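PDB 7D5M: oxidoreductase from Azotobacter vinelandii, which binds NAD+ and probably catalyses the NAD-dependent oxidation or reduction of an inositol- or sugar-like substrate. Local coordinates for residues A[66-71]-A[75-80]; A[272-277]-A[293-298]. All coordinates share one frame; numbering follows the deposited sequence.

How the interactions relate
Interaction 1 (66-71 with 75-80) lies in the NAD-binding Rossmann part of the chain, where a loop turns into helix 71-78 beside strand 39-45 of the parallel sheet. Interaction 2 (272-277 with 293-298) comes later in the sequence, in the mixed sheet of the C-terminal alpha/beta domain, between strands 271-277 and 291-296. The two share no helix, strand or sheet. The centres of interactions 1 and 2 are about 50 Å apart, on opposite sides of the chain's centre, and the nearest atoms of interactions 1 and 2 are about 33 Å apart. One thus belongs to the Rossmann part, with the side chain of Tyr71 about 5 Å from the bound NAD, while the other joins strands at a face that meets a second subunit.

Interaction 1 (A[66-71]-A[75-80]); sequences RCYPDY and FEQEAR
In the Rossmann domain that binds NAD, the loop entering helix 71-78 folds back on that helix, and Arg66, Tyr68 and Glu78 tie the two together. Arg66 comes side-on: NE gives a nearly straight bond to Glu78 OE2 (2.9 Å, 171°), and NH2 reaches Glu78 OE1 at 2.7 Å. Both oxygens use their syn lone pairs, and with guanidinium and carboxylate nearly coplanar the salt bridge is a flat, two-pronged clasp. A bend at chi3 of Arg66 (88°) brings the guanidinium round to the acid. Tyr68 OH donates to OE2 of Glu78 on its anti side, 2.6 Å away, so that oxygen takes two donors and the carboxylate is pinned against rotation. Backbone N of Ile85 adds a bond to OE1 of this buried glutamate, whose negative charge is probably stabilised by these donors. The Tyr68 ring also runs against the helix, its CE1 3.3 Å from Gln77 CB.

One turn back, Phe75 N donates to Tyr71 O in the first turn of the helix, which Asp70 N-caps. Tyr71 has CG between its backbone N and carbonyl carbon (chi1 67°), a setting that lays its ring beside that of Phe75, with CE2 of Phe75 at the Tyr71 edge. Both side chains reach helix 97-106, and that of Tyr71 is about 5 Å from the bound NAD. One face of the Phe75 ring is covered by the carbonyl of Tyr71, whose O sits 3.1 Å above the ring plane, offset toward the rim.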
loop_
_atom_site.group_PDB
_atom_site.type_symbol
_atom_site.label_atom_id
_atom_site.label_comp_id
_atom_site.label_asym_id
_atom_site.label_seq_id
_atom_site.Cartn_x
_atom_site.Cartn_y
_atom_site.Cartn_z
ATOM N N ARG A 66 17.321 -21.017 42.738
ATOM C CA ARG A 66 16.611 -19.709 42.668
ATOM C C ARG A 66 15.452 -19.797 41.667
ATOM O O ARG A 66 14.924 -18.739 41.286
ATOM C CB ARG A 66 17.585 -18.586 42.304
ATOM C CG ARG A 66 18.711 -18.406 43.309
ATOM C CD ARG A 66 19.643 -17.286 42.918
ATOM N NE ARG A 66 19.226 -15.981 43.416
ATOM C CZ ARG A 66 19.928 -14.863 43.251
ATOM N NH1 ARG A 66 21.078 -14.905 42.601
ATOM N NH2 ARG A 66 19.487 -13.711 43.723
ATOM N N CYS A 67 15.084 -21.010 41.256
ATOM C CA CYS A 67 13.803 -21.310 40.571
ATOM C C CYS A 67 12.829 -21.786 41.646
ATOM O O CYS A 67 12.884 -22.976 42.011
ATOM C CB CYS A 67 13.948 -22.368 39.488
ATOM S SG CYS A 67 15.116 -21.899 38.185
ATOM N N TYR A 68 12.016 -20.876 42.167
ATOM C CA TYR A 68 11.111 -21.131 43.312
ATOM C C TYR A 68 9.751 -21.588 42.806
ATOM O O TYR A 68 9.358 -21.275 41.682
ATOM C CB TYR A 68 10.997 -19.874 44.165
ATOM C CG TYR A 68 12.316 -19.321 44.638
ATOM C CD1 TYR A 68 12.920 -19.789 45.797
ATOM C CD2 TYR A 68 12.960 -18.312 43.939
ATOM C CE1 TYR A 68 14.128 -19.280 46.243
ATOM C CE2 TYR A 68 14.165 -17.786 44.381
ATOM C CZ TYR A 68 14.738 -18.253 45.549
ATOM O OH TYR A 68 15.918 -17.731 45.990
ATOM N N PRO A 69 8.990 -22.356 43.618
ATOM C CA PRO A 69 7.689 -22.866 43.183
ATOM C C PRO A 69 6.570 -21.823 43.093
ATOM O O PRO A 69 5.569 -22.104 42.447
ATOM C CB PRO A 69 7.348 -23.911 44.260
ATOM C CG PRO A 69 8.081 -23.418 45.474
ATOM C CD PRO A 69 9.394 -22.896 44.926
ATOM N N ASP A 70 6.728 -20.671 43.749
ATOM C CA ASP A 70 5.677 -19.626 43.784
ATOM C C ASP A 70 6.288 -18.256 44.096
ATOM O O ASP A 70 7.426 -18.180 44.603
ATOM C CB ASP A 70 4.624 -19.948 44.852
ATOM C CG ASP A 70 5.186 -19.807 46.256
ATOM O OD1 ASP A 70 6.043 -20.628 46.630
ATOM O OD2 ASP A 70 4.831 -18.846 46.937
ATOM N N TYR A 71 5.517 -17.203 43.859
ATOM C CA TYR A 71 5.964 -15.805 44.070
ATOM C C TYR A 71 6.230 -15.527 45.557
ATOM O O TYR A 71 7.145 -14.727 45.831
ATOM C CB TYR A 71 4.963 -14.818 43.470
ATOM C CG TYR A 71 3.616 -14.762 44.136
ATOM C CD1 TYR A 71 2.588 -15.613 43.756
ATOM C CD2 TYR A 71 3.363 -13.845 45.135
ATOM C CE1 TYR A 71 1.342 -15.556 44.361
ATOM C CE2 TYR A 71 2.124 -13.770 45.740
ATOM C CZ TYR A 71 1.102 -14.614 45.341
ATOM O OH TYR A 71 -0.101 -14.542 45.983
ATOM N N PHE A 75 9.875 -14.191 46.879
ATOM C CA PHE A 75 10.090 -12.900 47.585
ATOM C C PHE A 75 10.738 -13.179 48.947
ATOM O O PHE A 75 11.712 -12.486 49.273
ATOM C CB PHE A 75 8.797 -12.091 47.709
ATOM C CG PHE A 75 8.124 -11.779 46.395
ATOM C CD1 PHE A 75 8.839 -11.786 45.205
ATOM C CD2 PHE A 75 6.774 -11.472 46.346
ATOM C CE1 PHE A 75 8.212 -11.508 44.000
ATOM C CE2 PHE A 75 6.150 -11.193 45.139
ATOM C CZ PHE A 75 6.868 -11.220 43.968
ATOM N N GLU A 76 10.255 -14.178 49.690
ATOM C CA GLU A 76 10.748 -14.468 51.067
ATOM C C GLU A 76 12.205 -14.946 51.004
ATOM O O GLU A 76 13.019 -14.422 51.788
ATOM C CB GLU A 76 9.856 -15.491 51.782
ATOM C CG GLU A 76 10.406 -15.932 53.135
ATOM C CD GLU A 76 9.553 -16.931 53.907
ATOM O OE1 GLU A 76 8.774 -17.681 53.263
ATOM O OE2 GLU A 76 9.668 -16.956 55.162
ATOM N N GLN A 77 12.521 -15.896 50.117
ATOM C CA GLN A 77 13.875 -16.508 50.013
ATOM C C GLN A 77 14.859 -15.470 49.470
ATOM O O GLN A 77 15.993 -15.395 49.984
ATOM C CB GLN A 77 13.852 -17.766 49.145
ATOM C CG GLN A 77 13.160 -18.953 49.802
ATOM C CD GLN A 77 13.797 -19.305 51.124
ATOM O OE1 GLN A 77 15.012 -19.482 51.224
ATOM N NE2 GLN A 77 12.976 -19.386 52.156
ATOM N N GLU A 78 14.452 -14.686 48.466
ATOM C CA GLU A 78 15.362 -13.688 47.849
ATOM C C GLU A 78 15.713 -12.603 48.878
ATOM O O GLU A 78 16.858 -12.141 48.864
ATOM C CB GLU A 78 14.747 -13.144 46.555
ATOM C CG GLU A 78 14.841 -14.148 45.417
ATOM C CD GLU A 78 16.249 -14.347 44.881
ATOM O OE1 GLU A 78 16.907 -13.316 44.560
ATOM O OE2 GLU A 78 16.690 -15.526 44.790
ATOM N N ALA A 79 14.770 -12.228 49.746
ATOM C CA ALA A 79 14.936 -11.198 50.806
ATOM C C ALA A 79 16.094 -11.584 51.740
ATOM O O ALA A 79 16.668 -10.688 52.373
ATOM C CB ALA A 79 13.643 -11.039 51.575
ATOM N N ARG A 80 16.418 -12.875 51.830
ATOM C CA ARG A 80 17.449 -13.393 52.770
ATOM C C ARG A 80 18.857 -13.214 52.187
ATOM O O ARG A 80 19.821 -13.287 52.973
ATOM C CB ARG A 80 17.187 -14.867 53.077
ATOM C CG ARG A 80 15.908 -15.126 53.858
ATOM C CD ARG A 80 15.849 -16.605 54.175
ATOM N NE ARG A 80 14.602 -17.058 54.772
ATOM C CZ ARG A 80 14.340 -18.328 55.088
ATOM N NH1 ARG A 80 15.241 -19.273 54.866
ATOM N NH2 ARG A 80 13.176 -18.652 55.622
#

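Interaction 2 (A[272-277]-A[293-298]); sequences KIRVIG and AFEIQG
Arg274 meets Glu295 across strand 280-285, which runs between strands 271-277 and 291-296 in the sheet. Along 272-277, Lys272 comes first and makes a cation-pi contact with Trp285 of that middle strand, while the backbone of Ile273 bonds to Trp284. Arg274 then carries the whole contact. Its chain is stretched out from CG to NE, with CG anti to the backbone N (chi1 -178°), which sends the guanidinium over the middle strand. There Arg274 grips Glu295 end-on, NH2 to OE1 at 2.9 Å and NH1 to the same oxygen at 3.1 Å. That oxygen lies in the guanidinium plane, but the carboxylate is turned 64° against it; NH2 meets OE1 nearly along its C-O bond, whereas NH1 comes from above the carboxylate plane. A water accepts a weak bond from NH1 and donates to Glu295 OE2 at 2.8 Å. NH1 also forms a salt bridge with Glu283 OE1, and NE hydrogen-bonds to OD1 of Asn264 of the second subunit. A leucine in place of Arg274 would probably leave Glu295 and Glu283 without their shared positive partner and Asn264 of the other subunit without its donor. Farther on, Val275 pairs through its backbone with Leu282, and Ile276 packs on Asn264 of that subunit. The arrangement is a cross-strand ion-pair network reaching over one strand of an antiparallel meander, in the C-terminal sheet of a Gfo/Idh/MocA-family oxidoreductase.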
loop_
_atom_site.group_PDB
_atom_site.type_symbol
_atom_site.label_atom_id
_atom_site.label_comp_id
_atom_site.label_asym_id
_atom_site.label_seq_id
_atom_site.Cartn_x
_atom_site.Cartn_y
_atom_site.Cartn_z
ATOM N N LYS A 272 -4.599 0.354 15.063
ATOM C CA LYS A 272 -4.398 1.648 14.380
ATOM C C LYS A 272 -4.910 2.762 15.284
ATOM O O LYS A 272 -5.883 2.553 16.033
ATOM C CB LYS A 272 -5.095 1.649 13.016
ATOM C CG LYS A 272 -4.713 0.493 12.091
ATOM C CD LYS A 272 -5.529 0.370 10.801
ATOM C CE LYS A 272 -4.769 -0.394 9.738
ATOM N NZ LYS A 272 -5.625 -0.842 8.611
ATOM N N ILE A 273 -4.271 3.919 15.203
ATOM C CA ILE A 273 -4.784 5.144 15.861
ATOM C C ILE A 273 -4.682 6.280 14.851
ATOM O O ILE A 273 -3.624 6.468 14.247
ATOM C CB ILE A 273 -4.065 5.455 17.184
ATOM C CG1 ILE A 273 -4.584 6.766 17.779
ATOM C CG2 ILE A 273 -2.553 5.465 17.031
ATOM C CD1 ILE A 273 -4.302 6.918 19.245
ATOM N N ARG A 274 -5.798 6.962 14.628
ATOM C CA ARG A 274 -5.838 8.154 13.755
ATOM C C ARG A 274 -6.289 9.315 14.632
ATOM O O ARG A 274 -7.366 9.218 15.238
ATOM C CB ARG A 274 -6.777 7.951 12.565
ATOM C CG ARG A 274 -6.809 9.128 11.602
ATOM C CD ARG A 274 -7.721 8.888 10.409
ATOM N NE ARG A 274 -7.686 9.987 9.463
ATOM C CZ ARG A 274 -6.775 10.166 8.514
ATOM N NH1 ARG A 274 -5.777 9.309 8.339
ATOM N NH2 ARG A 274 -6.867 11.216 7.720
ATOM N N VAL A 275 -5.469 10.344 14.725
ATOM C CA VAL A 275 -5.837 11.587 15.448
ATOM C C VAL A 275 -6.156 12.624 14.384
ATOM O O VAL A 275 -5.285 12.889 13.543
ATOM C CB VAL A 275 -4.717 12.053 16.391
ATOM C CG1 VAL A 275 -5.132 13.311 17.137
ATOM C CG2 VAL A 275 -4.307 10.953 17.352
ATOM N N ILE A 276 -7.369 13.175 14.431
ATOM C CA ILE A 276 -7.887 14.098 13.391
ATOM C C ILE A 276 -8.064 15.480 14.016
ATOM O O ILE A 276 -8.860 15.613 14.958
ATOM C CB ILE A 276 -9.198 13.562 12.792
ATOM C CG1 ILE A 276 -9.017 12.122 12.300
ATOM C CG2 ILE A 276 -9.687 14.505 11.700
ATOM C CD1 ILE A 276 -10.288 11.375 12.077
ATOM N N GLY A 277 -7.331 16.454 13.493
ATOM C CA GLY A 277 -7.409 17.863 13.906
ATOM C C GLY A 277 -8.072 18.714 12.841
ATOM O O GLY A 277 -8.341 18.214 11.719
ATOM N N ALA A 293 1.690 8.267 9.105
ATOM C CA ALA A 293 0.969 9.079 8.099
ATOM C C ALA A 293 0.744 10.471 8.683
ATOM O O ALA A 293 0.323 10.556 9.841
ATOM C CB ALA A 293 -0.348 8.450 7.718
ATOM N N PHE A 294 1.023 11.515 7.912
ATOM C CA PHE A 294 0.793 12.924 8.319
ATOM C C PHE A 294 0.117 13.630 7.155
ATOM O O PHE A 294 0.731 13.788 6.096
ATOM C CB PHE A 294 2.083 13.615 8.758
ATOM C CG PHE A 294 1.915 15.074 9.106
ATOM C CD1 PHE A 294 0.876 15.501 9.917
ATOM C CD2 PHE A 294 2.822 16.017 8.649
ATOM C CE1 PHE A 294 0.735 16.844 10.239
ATOM C CE2 PHE A 294 2.685 17.352 8.987
ATOM C CZ PHE A 294 1.639 17.763 9.773
ATOM N N GLU A 295 -1.138 14.003 7.350
ATOM C CA GLU A 295 -2.041 14.360 6.232
ATOM C C GLU A 295 -2.646 15.736 6.506
ATOM O O GLU A 295 -3.696 15.820 7.166
ATOM C CB GLU A 295 -3.072 13.252 6.052
ATOM C CG GLU A 295 -2.424 11.880 5.956
ATOM C CD GLU A 295 -3.366 10.738 5.620
ATOM O OE1 GLU A 295 -4.578 10.836 5.931
ATOM O OE2 GLU A 295 -2.880 9.750 5.014
ATOM N N ILE A 296 -1.987 16.771 5.993
ATOM C CA ILE A 296 -2.473 18.174 6.124
ATOM C C ILE A 296 -3.584 18.359 5.090
ATOM O O ILE A 296 -3.337 18.057 3.893
ATOM C CB ILE A 296 -1.331 19.186 5.931
ATOM C CG1 ILE A 296 -0.202 19.003 6.950
ATOM C CG2 ILE A 296 -1.888 20.602 5.937
ATOM C CD1 ILE A 296 1.061 19.759 6.605
ATOM N N GLN A 297 -4.757 18.831 5.513
ATOM C CA GLN A 297 -5.870 19.052 4.561
ATOM C C GLN A 297 -5.407 20.029 3.475
ATOM O O GLN A 297 -4.891 21.116 3.816
ATOM C CB GLN A 297 -7.146 19.554 5.238
ATOM C CG GLN A 297 -8.273 19.783 4.228
ATOM C CD GLN A 297 -8.622 18.542 3.438
ATOM O OE1 GLN A 297 -8.580 17.423 3.959
ATOM N NE2 GLN A 297 -8.994 18.727 2.175
ATOM N N GLY A 298 -5.590 19.644 2.211
ATOM C CA GLY A 298 -5.346 20.498 1.034
ATOM C C GLY A 298 -3.909 20.427 0.560
ATOM O O GLY A 298 -3.577 21.136 -0.401
HETATM O O HOH W 1 -3.904 7.596 6.394
#